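Mandelate racemase/muconate lactonizing protein (Paenibacillus sp., PDB 3QPE) is a member of the enolase superfamily that binds D-galacturonic acid at a magnesium ion and probably acts on sugar acids of this kind. Local coordinates at residues L135-L140 with V171-R176; G31-I36 with D207-Y212. All coordinates share one frame; numbering follows the deposited sequence.

Contact 1 (L135-L140 with V171-R176); sequences LYFDDL and VGRGGR. With DGU (D-galacturonic acid), chain G.
F137 and D139 meet R173 where the loops following two adjacent parallel strands, 126-135 and 167-170, come together at the barrel end that carries the sugar site. R173 grips the D139 carboxylate side-on with two nitrogens, one to each oxygen. Its NH1 donates to D139 OD1 at 2.8 Å, approaching from above the carboxylate plane by 38°, while NE donates to the syn lone pair of D139 OD2 at 3.0 Å. The carboxylate can come to meet the arginine because D139 CG sits between its backbone N and carbonyl carbon (chi1 53°), D139 being the third residue of the type I turn F137-L140.

R173 also lies over the F137 ring. R173 CG stands almost squarely over its face, 3.6 Å from the centroid, in a CH-pi contact. Farther along the extended arginine chain, F137 CD1 in turn lies over the centre of one guanidinium face, the two planes being tilted 36° apart. The ring edge points to the backbone, with F137 CZ 3.2 Å from V171 O. G172, just beyond, suits its place because its positive phi would bring any side chain up against the carbonyl before it. Water 1 bridges Y136 O (2.9 Å) and R173 NH1 (2.7 Å), the latter donating to it.

D139 OD2 also pairs with R186, and R173 NH2 with D187 of the same helix, 180-198, besides donating to K170 O. Arginine suits this buried place because its nonpolar stem covers a ring while its flat head serves several acceptors. With two arginines facing two aspartates, the charges of this buried cluster probably largely balance; in the same loop, Y136 OH shares a 2.9 Å hydrogen bond with O3 of the galacturonate.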
loop_
_atom_site.group_PDB
_atom_site.type_symbol
_atom_site.label_atom_id
_atom_site.label_comp_id
_atom_site.label_asym_id
_atom_site.label_seq_id
_atom_site.Cartn_x
_atom_site.Cartn_y
_atom_site.Cartn_z
ATOM N N LEU A 135 12.873 16.731 -13.034
ATOM C CA LEU A 135 14.255 16.608 -12.571
ATOM C C LEU A 135 14.559 15.218 -12.012
ATOM O O LEU A 135 14.624 15.025 -10.791
ATOM C CB LEU A 135 14.571 17.705 -11.549
ATOM C CG LEU A 135 14.441 19.107 -12.150
ATOM C CD1 LEU A 135 14.387 20.180 -11.097
ATOM C CD2 LEU A 135 15.603 19.353 -13.113
ATOM N N TYR A 136 14.754 14.267 -12.919
ATOM C CA TYR A 136 15.020 12.881 -12.572
ATOM C C TYR A 136 16.501 12.646 -12.243
ATOM O O TYR A 136 17.235 13.604 -12.054
ATOM C CB TYR A 136 14.514 11.974 -13.704
ATOM C CG TYR A 136 13.024 11.733 -13.574
ATOM C CD1 TYR A 136 12.117 12.780 -13.678
ATOM C CD2 TYR A 136 12.528 10.458 -13.306
ATOM C CE1 TYR A 136 10.733 12.559 -13.526
ATOM C CE2 TYR A 136 11.160 10.232 -13.147
ATOM C CZ TYR A 136 10.271 11.282 -13.265
ATOM O OH TYR A 136 8.918 11.047 -13.094
ATOM N N PHE A 137 16.910 11.380 -12.130
ATOM C CA PHE A 137 18.306 11.009 -11.887
ATOM C C PHE A 137 19.060 11.114 -13.196
ATOM O O PHE A 137 19.504 10.111 -13.752
ATOM C CB PHE A 137 18.420 9.565 -11.373
ATOM C CG PHE A 137 17.819 9.357 -10.006
ATOM C CD1 PHE A 137 17.294 10.429 -9.311
ATOM C CD2 PHE A 137 17.797 8.102 -9.421
ATOM C CE1 PHE A 137 16.745 10.260 -8.021
ATOM C CE2 PHE A 137 17.238 7.921 -8.138
ATOM C CZ PHE A 137 16.724 9.003 -7.448
ATOM N N ASP A 138 19.179 12.334 -13.690
ATOM C CA ASP A 138 19.770 12.562 -15.003
ATOM C C ASP A 138 21.294 12.604 -14.977
ATOM O O ASP A 138 21.943 12.798 -16.013
ATOM C CB ASP A 138 19.172 13.824 -15.594
ATOM C CG ASP A 138 17.655 13.683 -15.805
ATOM O OD1 ASP A 138 17.245 12.598 -16.258
ATOM O OD2 ASP A 138 16.905 14.626 -15.490
ATOM N N ASP A 139 21.851 12.362 -13.796
ATOM C CA ASP A 139 23.274 12.531 -13.524
ATOM C C ASP A 139 23.992 11.212 -13.254
ATOM O O ASP A 139 25.154 11.213 -12.838
ATOM C CB ASP A 139 23.395 13.360 -12.263
ATOM C CG ASP A 139 22.580 12.756 -11.122
ATOM O OD1 ASP A 139 21.332 12.710 -11.239
ATOM O OD2 ASP A 139 23.179 12.284 -10.138
ATOM N N LEU A 140 23.321 10.089 -13.473
ATOM C CA LEU A 140 23.896 8.813 -13.053
ATOM C C LEU A 140 25.139 8.418 -13.846
ATOM O O LEU A 140 25.989 7.686 -13.339
ATOM C CB LEU A 140 22.870 7.685 -13.086
ATOM C CG LEU A 140 21.831 7.733 -11.956
ATOM C CD1 LEU A 140 21.037 6.444 -11.961
ATOM C CD2 LEU A 140 22.489 7.967 -10.586
ATOM N N VAL A 171 14.894 12.224 -5.507
ATOM C CA VAL A 171 15.982 11.819 -4.626
ATOM C C VAL A 171 15.837 10.325 -4.362
ATOM O O VAL A 171 14.934 9.684 -4.910
ATOM C CB VAL A 171 15.965 12.606 -3.320
ATOM C CG1 VAL A 171 16.117 14.085 -3.616
ATOM C CG2 VAL A 171 14.625 12.364 -2.564
ATOM N N GLY A 172 16.727 9.760 -3.552
ATOM C CA GLY A 172 16.739 8.323 -3.346
ATOM C C GLY A 172 17.760 7.582 -4.187
ATOM O O GLY A 172 17.685 6.362 -4.342
ATOM N N ARG A 173 18.723 8.311 -4.739
ATOM C CA ARG A 173 19.781 7.670 -5.526
ATOM C C ARG A 173 20.426 6.436 -4.866
ATOM O O ARG A 173 20.732 5.445 -5.546
ATOM C CB ARG A 173 20.842 8.695 -5.935
ATOM C CG ARG A 173 20.358 9.672 -6.988
ATOM C CD ARG A 173 21.319 10.851 -7.131
ATOM N NE ARG A 173 20.903 11.769 -8.188
ATOM C CZ ARG A 173 19.874 12.607 -8.094
ATOM N NH1 ARG A 173 19.562 13.396 -9.118
ATOM N NH2 ARG A 173 19.137 12.641 -6.984
ATOM N N GLY A 174 20.611 6.477 -3.553
ATOM C CA GLY A 174 21.260 5.383 -2.839
ATOM C C GLY A 174 20.374 4.186 -2.521
ATOM O O GLY A 174 20.824 3.187 -1.941
ATOM N N GLY A 175 19.102 4.282 -2.879
ATOM C CA GLY A 175 18.175 3.199 -2.609
ATOM C C GLY A 175 18.466 1.987 -3.476
ATOM O O GLY A 175 18.412 0.852 -3.004
ATOM N N ARG A 176 18.809 2.235 -4.743
ATOM C CA ARG A 176 18.977 1.166 -5.718
ATOM C C ARG A 176 20.099 1.429 -6.713
ATOM O O ARG A 176 20.911 0.545 -6.975
ATOM C CB ARG A 176 17.681 0.944 -6.510
ATOM C CG ARG A 176 17.807 -0.142 -7.577
ATOM C CD ARG A 176 16.549 -0.313 -8.437
ATOM N NE ARG A 176 16.709 -1.459 -9.335
ATOM C CZ ARG A 176 15.893 -1.768 -10.338
ATOM N NH1 ARG A 176 14.824 -1.029 -10.589
ATOM N NH2 ARG A 176 16.149 -2.838 -11.085
HETATM O O1 DGU G . 5.089 6.610 -13.412
HETATM O O2 DGU G . 7.663 6.444 -12.270
HETATM O O5 DGU G . 6.452 9.714 -8.566
HETATM O O6B DGU G . 5.454 12.318 -8.464
HETATM C C1 DGU G . 5.507 7.472 -12.629
HETATM C C2 DGU G . 7.013 7.719 -12.392
HETATM C C3 DGU G . 7.296 8.564 -11.132
HETATM C C4 DGU G . 6.424 9.838 -11.013
HETATM C C5 DGU G . 6.599 10.598 -9.688
HETATM C C6 DGU G . 5.685 11.842 -9.600
HETATM O O3 DGU G . 8.676 8.954 -11.121
HETATM O O4 DGU G . 5.047 9.476 -11.107
HETATM O O6A DGU G . 5.252 12.285 -10.686
HETATM O O HOH W 1 17.090 14.452 -9.252
#

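Contact 2 (G31-I36 with D207-Y212); sequences GANGRI and DANNAY. With MG (magnesium ion), chain E; DGU (D-galacturonic acid), chain G.
No hydrogen bond runs directly between the loops, although the N33 amide lies against that of N209 and G34 faces A208 and A211; a water and the bound sugar do the joining. Water 2 accepts from G34 N at 2.7 Å and bridges to N209 OD1 at 2.8 Å. The two asparagine side chains cross at about a right angle, their amide planes 32° apart, and each gives its NH2 to the galacturonate: N33 ND2 to O3 at 2.8 Å, N209 ND2 to O5 at 3.0 Å.

With CG between backbone N and carbonyl carbon (chi1 70°), N33 OD1 turns back to accept from R35 N, an Asx turn, from above its carbonyl plane, and from I36 N at 3.0 Å (N-H...O 160°), almost in line with the C=O. Replacing N33 by an alanine would probably leave O3 without its amide donor and these two backbone N-H groups without their acceptor.

G34 suits its place because a CB would run into A208 O and crowd A211 CB. N209 and N210 occupy the left-handed middle positions of a type I' turn, which asparagine tolerates well. The R35 stem crosses N209, its CG 4.1 Å from N209 CB, while R35 NE forms a salt bridge with D239 of the second subunit.

D207 OD1 accepts from N209 N in an Asx turn, and D207 OD2 binds magnesium at 2.2 Å, with E233, E263, the sugar's O5 and O6B and water 3 completing the site. Because O5 is bound by both magnesium and N209 ND2, sugar recognition and metal binding are probably coupled.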
loop_
_atom_site.group_PDB
_atom_site.type_symbol
_atom_site.label_atom_id
_atom_site.label_comp_id
_atom_site.label_asym_id
_atom_site.label_seq_id
_atom_site.Cartn_x
_atom_site.Cartn_y
_atom_site.Cartn_z
ATOM N N GLY A 31 15.488 10.510 -16.928
ATOM C CA GLY A 31 16.225 9.361 -16.438
ATOM C C GLY A 31 15.493 8.553 -15.380
ATOM O O GLY A 31 14.266 8.546 -15.323
ATOM N N ALA A 32 16.263 7.869 -14.544
ATOM C CA ALA A 32 15.735 6.973 -13.522
ATOM C C ALA A 32 15.164 7.737 -12.334
ATOM O O ALA A 32 15.391 8.935 -12.195
ATOM C CB ALA A 32 16.842 6.011 -13.052
ATOM N N ASN A 33 14.379 7.044 -11.506
ATOM C CA ASN A 33 13.974 7.566 -10.206
ATOM C C ASN A 33 14.419 6.580 -9.137
ATOM O O ASN A 33 15.150 5.632 -9.445
ATOM C CB ASN A 33 12.461 7.882 -10.113
ATOM C CG ASN A 33 11.591 6.642 -10.119
ATOM O OD1 ASN A 33 12.072 5.520 -9.945
ATOM N ND2 ASN A 33 10.288 6.841 -10.329
ATOM N N GLY A 34 13.991 6.804 -7.893
ATOM C CA GLY A 34 14.479 6.014 -6.777
ATOM C C GLY A 34 14.293 4.511 -6.913
ATOM O O GLY A 34 15.091 3.739 -6.380
ATOM N N ARG A 35 13.246 4.088 -7.620
ATOM C CA ARG A 35 12.904 2.663 -7.669
ATOM C C ARG A 35 13.108 1.962 -9.011
ATOM O O ARG A 35 13.293 0.744 -9.046
ATOM C CB ARG A 35 11.454 2.433 -7.218
ATOM C CG ARG A 35 10.404 3.306 -7.923
ATOM C CD ARG A 35 8.974 2.962 -7.452
ATOM N NE ARG A 35 8.659 1.555 -7.695
ATOM C CZ ARG A 35 8.120 1.093 -8.819
ATOM N NH1 ARG A 35 7.887 -0.204 -8.961
ATOM N NH2 ARG A 35 7.815 1.926 -9.806
ATOM N N ILE A 36 13.028 2.703 -10.110
ATOM C CA ILE A 36 13.079 2.072 -11.431
ATOM C C ILE A 36 13.986 2.828 -12.390
ATOM O O ILE A 36 14.545 3.873 -12.047
ATOM C CB ILE A 36 11.667 1.887 -12.056
ATOM C CG1 ILE A 36 10.978 3.236 -12.286
ATOM C CG2 ILE A 36 10.808 0.992 -11.159
ATOM C CD1 ILE A 36 9.656 3.137 -13.062
ATOM N N ASP A 207 11.223 14.119 -3.901
ATOM C CA ASP A 207 10.381 12.940 -4.073
ATOM C C ASP A 207 11.265 11.711 -4.100
ATOM O O ASP A 207 12.054 11.514 -5.025
ATOM C CB ASP A 207 9.519 13.068 -5.345
ATOM C CG ASP A 207 8.666 11.842 -5.617
ATOM O OD1 ASP A 207 8.761 10.855 -4.862
ATOM O OD2 ASP A 207 7.925 11.856 -6.630
ATOM N N ALA A 208 11.137 10.882 -3.069
ATOM C CA ALA A 208 12.054 9.767 -2.893
ATOM C C ALA A 208 11.593 8.497 -3.584
ATOM O O ALA A 208 12.344 7.528 -3.683
ATOM C CB ALA A 208 12.294 9.503 -1.386
ATOM N N ASN A 209 10.365 8.494 -4.078
ATOM C CA ASN A 209 9.782 7.262 -4.612
ATOM C C ASN A 209 10.051 6.078 -3.689
ATOM O O ASN A 209 10.418 4.982 -4.132
ATOM C CB ASN A 209 10.234 6.981 -6.048
ATOM C CG ASN A 209 9.664 7.979 -7.038
ATOM O OD1 ASN A 209 10.352 8.910 -7.450
ATOM N ND2 ASN A 209 8.397 7.800 -7.415
ATOM N N ASN A 210 9.865 6.334 -2.396
ATOM C CA ASN A 210 9.860 5.302 -1.371
ATOM C C ASN A 210 11.226 4.695 -1.118
ATOM O O ASN A 210 11.352 3.688 -0.420
ATOM C CB ASN A 210 8.832 4.221 -1.709
ATOM C CG ASN A 210 7.400 4.699 -1.490
ATOM O OD1 ASN A 210 7.164 5.626 -0.730
ATOM N ND2 ASN A 210 6.448 4.067 -2.161
ATOM N N ALA A 211 12.254 5.335 -1.667
ATOM C CA ALA A 211 13.619 4.828 -1.565
ATOM C C ALA A 211 14.306 5.046 -0.213
ATOM O O ALA A 211 15.363 4.480 0.017
ATOM C CB ALA A 211 14.484 5.415 -2.698
ATOM N N TYR A 212 13.722 5.845 0.676
ATOM C CA TYR A 212 14.348 6.091 1.984
ATOM C C TYR A 212 13.790 5.162 3.066
ATOM O O TYR A 212 12.860 4.397 2.819
ATOM C CB TYR A 212 14.152 7.552 2.433
ATOM C CG TYR A 212 14.940 8.578 1.668
ATOM C CD1 TYR A 212 16.052 8.211 0.930
ATOM C CD2 TYR A 212 14.589 9.927 1.705
ATOM C CE1 TYR A 212 16.785 9.150 0.235
ATOM C CE2 TYR A 212 15.312 10.870 1.005
ATOM C CZ TYR A 212 16.420 10.469 0.277
ATOM O OH TYR A 212 17.169 11.385 -0.425
HETATM MG MG MG E . 5.868 11.057 -6.701
HETATM O O1 DGU G . 5.089 6.610 -13.412
HETATM O O2 DGU G . 7.663 6.444 -12.270
HETATM O O5 DGU G . 6.452 9.714 -8.566
HETATM O O6B DGU G . 5.454 12.318 -8.464
HETATM C C1 DGU G . 5.507 7.472 -12.629
HETATM C C2 DGU G . 7.013 7.719 -12.392
HETATM C C3 DGU G . 7.296 8.564 -11.132
HETATM C C4 DGU G . 6.424 9.838 -11.013
HETATM C C5 DGU G . 6.599 10.598 -9.688
HETATM C C6 DGU G . 5.685 11.842 -9.600
HETATM O O3 DGU G . 8.676 8.954 -11.121
HETATM O O4 DGU G . 5.047 9.476 -11.107
HETATM O O6A DGU G . 5.252 12.285 -10.686
HETATM O O HOH W 2 13.121 9.217 -6.993
HETATM O O HOH W 3 6.525 9.401 -5.424
#

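Overall arrangement
Contact 1 is nested within the chain loop closed by contact 2, and their centres lie only 7 Å apart on the same side of the chain's centre, both touching the galacturonate. The first segments of the two touch directly: D138 OD1 lies 2.8 Å from G31 N, probably a hydrogen bond, and F137 CE2 packs 3.3 Å from N33 C. R176 NH1, 2.8 Å from R35 O, probably adds another bond. The contacts converge on sugar O3, which meets both Y136 and N33, whereas the magnesium ion is held from the 207-212 side. Both also reach the second subunit, through R176 to its D245 and R35 to its D239, placing the pocket wall close to the dimer interface.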